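Local structure of type II secretion system protein F (3C1Q) at residues E40-K44 / P45-T49; R19-A22 / T23-S27; M29-E32 / E33-A37. The protein contributes this first cytoplasmic domain to the inner-membrane complex of the type II secretion system, probably required for energy-dependent export of toxins and proteases from the periplasm. All blocks are in the same frame, centred on the assembly; numbering follows the deposited sequence.

Contact 1: residues E40-K44 / P45-T49; sequences EQSEK and PRIRT. With CA (calcium ion), chain C.
The carbonyl oxygen of K44, the N-cap residue of helix 45-59, is gripped by two backbone amides of the first turn. R48 N reaches K44 O at 3.0 Å in a nearly straight bond (N-H...O 171°), while I47 N, also 3.0 Å from K44 O, comes in so bent that its bond is weak. P45 follows the cap directly; as a proline it has no N-H to offer, which suits the first position of a helix. The next carbonyl, P45 O, takes both T49 N and T49 OG1, from opposite faces of its plane.

R48 folds back over the turn. With chi1 near -175° its CG swings away from the backbone N, and the chain then bends at chi3, which brings the guanidinium edge to the S42 carbonyl: NH1 lies 3.4 Å from S42 O, a weak bond in the guanidinium plane. A water that donates to S42 O at 2.8 Å also weakly accepts from R48 NH1. K44 and I47 run side by side, pointing the same way, with I47 CD1 3.7 Å from K44 CB, and the S42 hydroxyl OG sits 3.6 Å from I47 CG2.

E43 turns the other way, and its OE2 binds the calcium ion at 2.3 Å. Three waters join it, one of them donating to Q41 O, and E97 and D101 of the second subunit also bind the metal, so the site spans the dimer interface. The turn links helix 31-40 to helix 45-59 at the surface, while I47 packs on helix 11-26 and K44 makes a salt bridge to D13 there.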
loop_
_atom_site.group_PDB
_atom_site.type_symbol
_atom_site.label_atom_id
_atom_site.label_comp_id
_atom_site.label_asym_id
_atom_site.label_seq_id
_atom_site.Cartn_x
_atom_site.Cartn_y
_atom_site.Cartn_z
ATOM N N GLU B 40 0.861 -4.606 12.827
ATOM C CA GLU B 40 2.100 -5.394 12.817
ATOM C C GLU B 40 3.128 -4.826 11.863
ATOM O O GLU B 40 4.322 -5.008 12.072
ATOM C CB GLU B 40 1.811 -6.815 12.342
ATOM C CG GLU B 40 1.007 -7.677 13.286
ATOM C CD GLU B 40 0.539 -8.981 12.637
ATOM O OE1 GLU B 40 0.465 -9.060 11.388
ATOM O OE2 GLU B 40 0.233 -9.936 13.385
ATOM N N GLN B 41 2.647 -4.198 10.791
ATOM C CA GLN B 41 3.510 -3.665 9.745
ATOM C C GLN B 41 3.966 -2.213 9.959
ATOM O O GLN B 41 4.715 -1.680 9.160
ATOM C CB GLN B 41 2.828 -3.814 8.378
ATOM C CG GLN B 41 2.606 -5.274 7.981
ATOM C CD GLN B 41 1.811 -5.417 6.716
ATOM O OE1 GLN B 41 1.914 -4.583 5.812
ATOM N NE2 GLN B 41 0.995 -6.469 6.638
ATOM N N SER B 42 3.541 -1.581 11.041
ATOM C CA SER B 42 3.837 -0.160 11.243
ATOM C C SER B 42 5.229 0.056 11.821
ATOM O O SER B 42 5.606 -0.647 12.731
ATOM C CB SER B 42 2.818 0.473 12.196
ATOM O OG SER B 42 2.983 1.895 12.196
ATOM N N GLU B 43 5.957 1.045 11.299
ATOM C CA GLU B 43 7.273 1.451 11.808
ATOM C C GLU B 43 7.160 2.385 12.995
ATOM O O GLU B 43 8.120 2.550 13.743
ATOM C CB GLU B 43 8.065 2.239 10.746
ATOM C CG GLU B 43 8.243 1.565 9.434
ATOM C CD GLU B 43 9.112 2.349 8.463
ATOM O OE1 GLU B 43 9.641 3.427 8.817
ATOM O OE2 GLU B 43 9.282 1.862 7.335
ATOM N N LYS B 44 6.004 3.027 13.129
ATOM C CA LYS B 44 5.776 4.099 14.091
ATOM C C LYS B 44 5.060 3.543 15.334
ATOM O O LYS B 44 3.891 3.189 15.262
ATOM C CB LYS B 44 4.908 5.174 13.425
ATOM C CG LYS B 44 5.536 5.857 12.187
ATOM C CD LYS B 44 6.601 6.858 12.607
ATOM C CE LYS B 44 6.716 8.049 11.654
ATOM N NZ LYS B 44 6.895 7.618 10.254
ATOM N N PRO B 45 5.763 3.434 16.473
ATOM C CA PRO B 45 5.104 2.901 17.679
ATOM C C PRO B 45 3.737 3.514 18.042
ATOM O O PRO B 45 2.847 2.784 18.480
ATOM C CB PRO B 45 6.135 3.166 18.783
ATOM C CG PRO B 45 7.438 3.086 18.074
ATOM C CD PRO B 45 7.193 3.703 16.718
ATOM N N ARG B 46 3.575 4.827 17.877
ATOM C CA ARG B 46 2.319 5.492 18.238
ATOM C C ARG B 46 1.188 4.998 17.359
ATOM O O ARG B 46 0.039 4.868 17.802
ATOM C CB ARG B 46 2.408 7.009 18.063
ATOM C CG ARG B 46 3.122 7.768 19.150
ATOM C CD ARG B 46 2.893 9.278 18.948
ATOM N NE ARG B 46 3.177 10.073 20.129
ATOM C CZ ARG B 46 2.318 10.298 21.129
ATOM N NH1 ARG B 46 1.093 9.765 21.130
ATOM N NH2 ARG B 46 2.683 11.056 22.141
ATOM N N ILE B 47 1.516 4.774 16.092
ATOM C CA ILE B 47 0.522 4.338 15.119
ATOM C C ILE B 47 0.150 2.888 15.399
ATOM O O ILE B 47 -1.033 2.543 15.380
ATOM C CB ILE B 47 1.010 4.515 13.682
ATOM C CG1 ILE B 47 1.140 6.012 13.362
ATOM C CG2 ILE B 47 0.035 3.824 12.702
ATOM C CD1 ILE B 47 1.720 6.312 11.992
ATOM N N ARG B 48 1.156 2.051 15.682
ATOM C CA ARG B 48 0.910 0.661 16.075
ATOM C C ARG B 48 -0.025 0.585 17.286
ATOM O O ARG B 48 -1.020 -0.143 17.289
ATOM C CB ARG B 48 2.227 -0.066 16.362
ATOM C CG ARG B 48 2.036 -1.548 16.665
ATOM C CD ARG B 48 3.358 -2.300 16.650
ATOM N NE ARG B 48 4.285 -1.730 17.616
ATOM C CZ ARG B 48 5.352 -0.968 17.340
ATOM N NH1 ARG B 48 5.696 -0.637 16.088
ATOM N NH2 ARG B 48 6.095 -0.527 18.351
ATOM N N THR B 49 0.268 1.374 18.301
ATOM C CA THR B 49 -0.566 1.408 19.498
ATOM C C THR B 49 -2.014 1.740 19.179
ATOM O O THR B 49 -2.942 1.105 19.690
ATOM C CB THR B 49 -0.026 2.482 20.451
ATOM O OG1 THR B 49 1.267 2.071 20.881
ATOM C CG2 THR B 49 -0.928 2.656 21.643
HETATM CA CA CA C . 8.470 -0.114 6.473
HETATM O O HOH W 1 7.429 -1.097 8.315
HETATM O O HOH W 2 5.010 -3.063 14.058
HETATM O O HOH W 3 6.367 1.084 6.334
HETATM O O HOH W 4 10.142 -1.293 7.697
#

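Contact 2: residues R19-A22 / T23-S27; sequences RQLA and TLVQS
The flat amide of Q26 meets the A22 carbonyl through its edge: NE2 donates to A22 O at 3.0 Å, with that oxygen lying in the amide plane and the bond nearly straight (168°). Relative to the A22 carbonyl the approach is different: NE2 stands well above its plane, while Q26 N reaches A22 O from the opposite face. NE2 also donates to E97 OE1, so the amide joins its own helix to a calcium ligand.

T23 closes a similar loop one turn back. Its OG1 lies beside its backbone N (chi1 -60°) and donates to R19 O at 2.8 Å, sharing that oxygen with T23 N. R19 CD passes 3.7 Å from T23 OG1. The R19 guanidinium makes a salt bridge to E104 and hydrogen bonds to E97 and D101, probably helping to position these two calcium ligands from the second shell. L21 CD1 and V25 CG2 make a looser apolar touch at 4.1 Å.

All this lies on helix 11-26, buried between neighbours: R19, A22, V25 and Q26 face helix 92-121, and L24 packs on helix 31-40. L24 also packs on L24 of the second subunit, and T23 OG1 is hydrogen-bonded to Q20 of that subunit.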
loop_
_atom_site.group_PDB
_atom_site.type_symbol
_atom_site.label_atom_id
_atom_site.label_comp_id
_atom_site.label_asym_id
_atom_site.label_seq_id
_atom_site.Cartn_x
_atom_site.Cartn_y
_atom_site.Cartn_z
ATOM N N ARG B 19 -4.337 3.266 2.820
ATOM C CA ARG B 19 -4.124 2.390 1.657
ATOM C C ARG B 19 -4.006 0.935 2.078
ATOM O O ARG B 19 -4.648 0.069 1.504
ATOM C CB ARG B 19 -2.904 2.819 0.855
ATOM C CG ARG B 19 -2.579 1.887 -0.333
ATOM C CD ARG B 19 -3.702 1.804 -1.314
ATOM N NE ARG B 19 -3.913 3.088 -1.999
ATOM C CZ ARG B 19 -5.001 3.362 -2.719
ATOM N NH1 ARG B 19 -5.966 2.457 -2.826
ATOM N NH2 ARG B 19 -5.132 4.534 -3.326
ATOM N N GLN B 20 -3.233 0.665 3.122
ATOM C CA GLN B 20 -3.078 -0.707 3.603
ATOM C C GLN B 20 -4.415 -1.276 4.070
ATOM O O GLN B 20 -4.777 -2.395 3.701
ATOM C CB GLN B 20 -2.053 -0.781 4.730
ATOM C CG GLN B 20 -0.637 -0.410 4.300
ATOM C CD GLN B 20 0.349 -0.467 5.440
ATOM O OE1 GLN B 20 0.187 0.228 6.450
ATOM N NE2 GLN B 20 1.380 -1.311 5.296
ATOM N N LEU B 21 -5.164 -0.510 4.860
ATOM C CA LEU B 21 -6.454 -1.015 5.348
ATOM C C LEU B 21 -7.409 -1.244 4.160
ATOM O O LEU B 21 -8.095 -2.258 4.090
ATOM C CB LEU B 21 -7.055 -0.069 6.383
ATOM C CG LEU B 21 -8.321 -0.517 7.069
ATOM C CD1 LEU B 21 -8.077 -1.810 7.899
ATOM C CD2 LEU B 21 -8.867 0.633 7.946
ATOM N N ALA B 22 -7.437 -0.320 3.203
ATOM C CA ALA B 22 -8.291 -0.483 2.031
ATOM C C ALA B 22 -7.936 -1.733 1.225
ATOM O O ALA B 22 -8.812 -2.469 0.774
ATOM C CB ALA B 22 -8.205 0.739 1.135
ATOM N N THR B 23 -6.641 -1.969 1.053
ATOM C CA THR B 23 -6.143 -3.087 0.273
ATOM C C THR B 23 -6.532 -4.422 0.889
ATOM O O THR B 23 -6.978 -5.356 0.202
ATOM C CB THR B 23 -4.604 -2.971 0.103
ATOM O OG1 THR B 23 -4.314 -1.732 -0.576
ATOM C CG2 THR B 23 -4.047 -4.113 -0.699
ATOM N N LEU B 24 -6.377 -4.506 2.192
ATOM C CA LEU B 24 -6.708 -5.722 2.918
ATOM C C LEU B 24 -8.223 -5.967 2.950
ATOM O O LEU B 24 -8.676 -7.057 2.640
ATOM C CB LEU B 24 -6.119 -5.652 4.322
ATOM C CG LEU B 24 -4.587 -5.635 4.384
ATOM C CD1 LEU B 24 -4.092 -5.237 5.792
ATOM C CD2 LEU B 24 -3.978 -6.964 3.976
ATOM N N VAL B 25 -8.995 -4.953 3.282
ATOM C CA VAL B 25 -10.436 -5.093 3.347
ATOM C C VAL B 25 -11.034 -5.518 1.999
ATOM O O VAL B 25 -11.944 -6.354 1.949
ATOM C CB VAL B 25 -11.095 -3.814 3.884
ATOM C CG1 VAL B 25 -12.594 -3.864 3.664
ATOM C CG2 VAL B 25 -10.753 -3.634 5.361
ATOM N N GLN B 26 -10.528 -4.940 0.913
ATOM C CA GLN B 26 -11.048 -5.267 -0.419
ATOM C C GLN B 26 -10.696 -6.671 -0.876
ATOM O O GLN B 26 -11.356 -7.208 -1.770
ATOM C CB GLN B 26 -10.591 -4.232 -1.443
ATOM C CG GLN B 26 -11.419 -2.977 -1.366
ATOM C CD GLN B 26 -10.878 -1.885 -2.218
ATOM O OE1 GLN B 26 -11.434 -1.574 -3.286
ATOM N NE2 GLN B 26 -9.776 -1.303 -1.787
ATOM N N SER B 27 -9.696 -7.282 -0.240
ATOM C CA SER B 27 -9.347 -8.681 -0.510
ATOM C C SER B 27 -10.310 -9.682 0.123
ATOM O O SER B 27 -10.242 -10.883 -0.178
ATOM C CB SER B 27 -7.935 -8.980 -0.012
ATOM O OG SER B 27 -7.917 -9.096 1.403
#

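Contact 3: residues M29-E32 / E33-A37; sequences MPLE and ECLRA
M29, a selenomethionine, runs extended through chi1 (176°) and chi2, laying SE along the first turn of helix 31-40, 3.8 Å from C34 N; the bend at chi3 turns only the terminal methyl CE. On the way M29 CG passes 3.5 Å from E33 CB, crossing that side chain at a slant. E33 in turn runs alongside the ring of P30, its OE1 3.7 Å from P30 CD. E32 behaves otherwise: its CG is squeezed between backbone N and carbonyl carbon (chi1 68°), and a second bend at chi2 folds the carboxylate back over the start of E33.

The two carboxylates stand with their planes 78° apart, and E32 OE2 comes to 4.4 Å from E33 OE2. A water bridges these oxygens, donating to each at 2.7 Å, which probably eases the repulsion between them. The other oxygen, E32 OE1, makes a salt bridge to R55 of helix 45-59.

P30 is the N-cap. Its carbonyl O takes C34 N at 3.0 Å in a near-linear bond and a weak, bent one from E33 N. C34 SG lies 3.2 Å from M29 O and 3.7 Å from M29 CB, while L31 CG and L35 CD1 form a small apolar pair farther round the helix.

The helix start is wedged between two others. M29, C34 and A37 pack on helix 11-26, L35 touches R55 and V58 of helix 45-59, and M29 and A37 also meet S27 of the second subunit.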
loop_
_atom_site.group_PDB
_atom_site.type_symbol
_atom_site.label_atom_id
_atom_site.label_comp_id
_atom_site.label_asym_id
_atom_site.label_seq_id
_atom_site.Cartn_x
_atom_site.Cartn_y
_atom_site.Cartn_z
HETATM N N MSE B 29 -10.606 -10.019 3.512
HETATM C CA MSE B 29 -10.150 -10.367 4.849
HETATM C C MSE B 29 -11.016 -9.647 5.899
HETATM O O MSE B 29 -11.326 -8.462 5.744
HETATM C CB MSE B 29 -8.683 -9.968 4.996
HETATM C CG MSE B 29 -8.090 -10.184 6.384
HETATM SE SE MSE B 29 -6.206 -9.685 6.456
HETATM C CE MSE B 29 -5.857 -10.237 4.592
ATOM N N PRO B 30 -11.418 -10.367 6.968
ATOM C CA PRO B 30 -12.188 -9.748 8.060
ATOM C C PRO B 30 -11.522 -8.509 8.614
ATOM O O PRO B 30 -10.320 -8.474 8.734
ATOM C CB PRO B 30 -12.240 -10.862 9.106
ATOM C CG PRO B 30 -12.215 -12.081 8.293
ATOM C CD PRO B 30 -11.225 -11.808 7.219
ATOM N N LEU B 31 -12.314 -7.502 8.964
ATOM C CA LEU B 31 -11.778 -6.215 9.393
ATOM C C LEU B 31 -10.772 -6.329 10.538
ATOM O O LEU B 31 -9.726 -5.691 10.492
ATOM C CB LEU B 31 -12.913 -5.270 9.783
ATOM C CG LEU B 31 -12.482 -3.874 10.222
ATOM C CD1 LEU B 31 -11.676 -3.191 9.118
ATOM C CD2 LEU B 31 -13.715 -3.038 10.649
ATOM N N GLU B 32 -11.075 -7.136 11.558
ATOM C CA GLU B 32 -10.151 -7.254 12.697
ATOM C C GLU B 32 -8.791 -7.783 12.247
ATOM O O GLU B 32 -7.751 -7.361 12.778
ATOM C CB GLU B 32 -10.748 -8.091 13.836
ATOM C CG GLU B 32 -10.935 -9.564 13.547
ATOM C CD GLU B 32 -9.728 -10.432 13.918
ATOM O OE1 GLU B 32 -8.637 -9.891 14.252
ATOM O OE2 GLU B 32 -9.876 -11.677 13.877
ATOM N N GLU B 33 -8.800 -8.704 11.285
ATOM C CA GLU B 33 -7.557 -9.303 10.783
ATOM C C GLU B 33 -6.790 -8.255 9.981
ATOM O O GLU B 33 -5.544 -8.163 10.055
ATOM C CB GLU B 33 -7.839 -10.542 9.905
ATOM C CG GLU B 33 -8.376 -11.795 10.623
ATOM C CD GLU B 33 -8.693 -12.998 9.678
ATOM O OE1 GLU B 33 -8.102 -13.146 8.564
ATOM O OE2 GLU B 33 -9.544 -13.834 10.069
ATOM N N CYS B 34 -7.523 -7.470 9.193
ATOM C CA CYS B 34 -6.914 -6.351 8.466
ATOM C C CYS B 34 -6.206 -5.376 9.401
ATOM O O CYS B 34 -5.063 -4.967 9.154
ATOM C CB CYS B 34 -7.949 -5.585 7.649
ATOM S SG CYS B 34 -8.770 -6.565 6.376
ATOM N N LEU B 35 -6.898 -4.975 10.461
ATOM C CA LEU B 35 -6.327 -4.038 11.446
ATOM C C LEU B 35 -5.088 -4.605 12.135
ATOM O O LEU B 35 -4.122 -3.881 12.357
ATOM C CB LEU B 35 -7.374 -3.632 12.469
ATOM C CG LEU B 35 -8.471 -2.685 11.967
ATOM C CD1 LEU B 35 -9.684 -2.695 12.893
ATOM C CD2 LEU B 35 -7.938 -1.249 11.801
ATOM N N ARG B 36 -5.111 -5.894 12.456
ATOM C CA ARG B 36 -3.933 -6.561 13.018
ATOM C C ARG B 36 -2.721 -6.431 12.091
ATOM O O ARG B 36 -1.640 -6.070 12.530
ATOM C CB ARG B 36 -4.210 -8.033 13.294
ATOM C CG ARG B 36 -3.039 -8.752 13.986
ATOM C CD ARG B 36 -3.147 -10.246 13.905
ATOM N NE ARG B 36 -4.001 -10.816 14.946
ATOM C CZ ARG B 36 -3.568 -11.402 16.071
ATOM N NH1 ARG B 36 -2.268 -11.487 16.362
ATOM N NH2 ARG B 36 -4.444 -11.902 16.932
ATOM N N ALA B 37 -2.903 -6.753 10.812
ATOM C CA ALA B 37 -1.841 -6.657 9.829
ATOM C C ALA B 37 -1.278 -5.244 9.726
ATOM O O ALA B 37 -0.053 -5.066 9.742
ATOM C CB ALA B 37 -2.349 -7.146 8.444
HETATM O O HOH W 5 -11.277 -12.940 11.907
#

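Overall arrangement
The three contacts follow one another along an all-helical chain: contact 2 on helix 11-26, contact 3 at the start of helix 31-40, contact 1 in the turn leading into helix 45-59. Contact 2 is the buried one, contact 3 partly buried, contact 1 at the surface. Contacts 2 and 3 lie about 9 Å apart between centres and pack directly, L24 CB lying 3.5 Å from C34 SG; contact 1 meets contact 2 through Q41 and Q20. Contacts 1 and 3 are proline-containing helix starts with water, whereas contact 2 ties side chains to mid-helix carbonyls. Contact 1 of one subunit supplies a calcium ligand, and contact 2 of the other holds R19, which probably positions the remaining protein ligands.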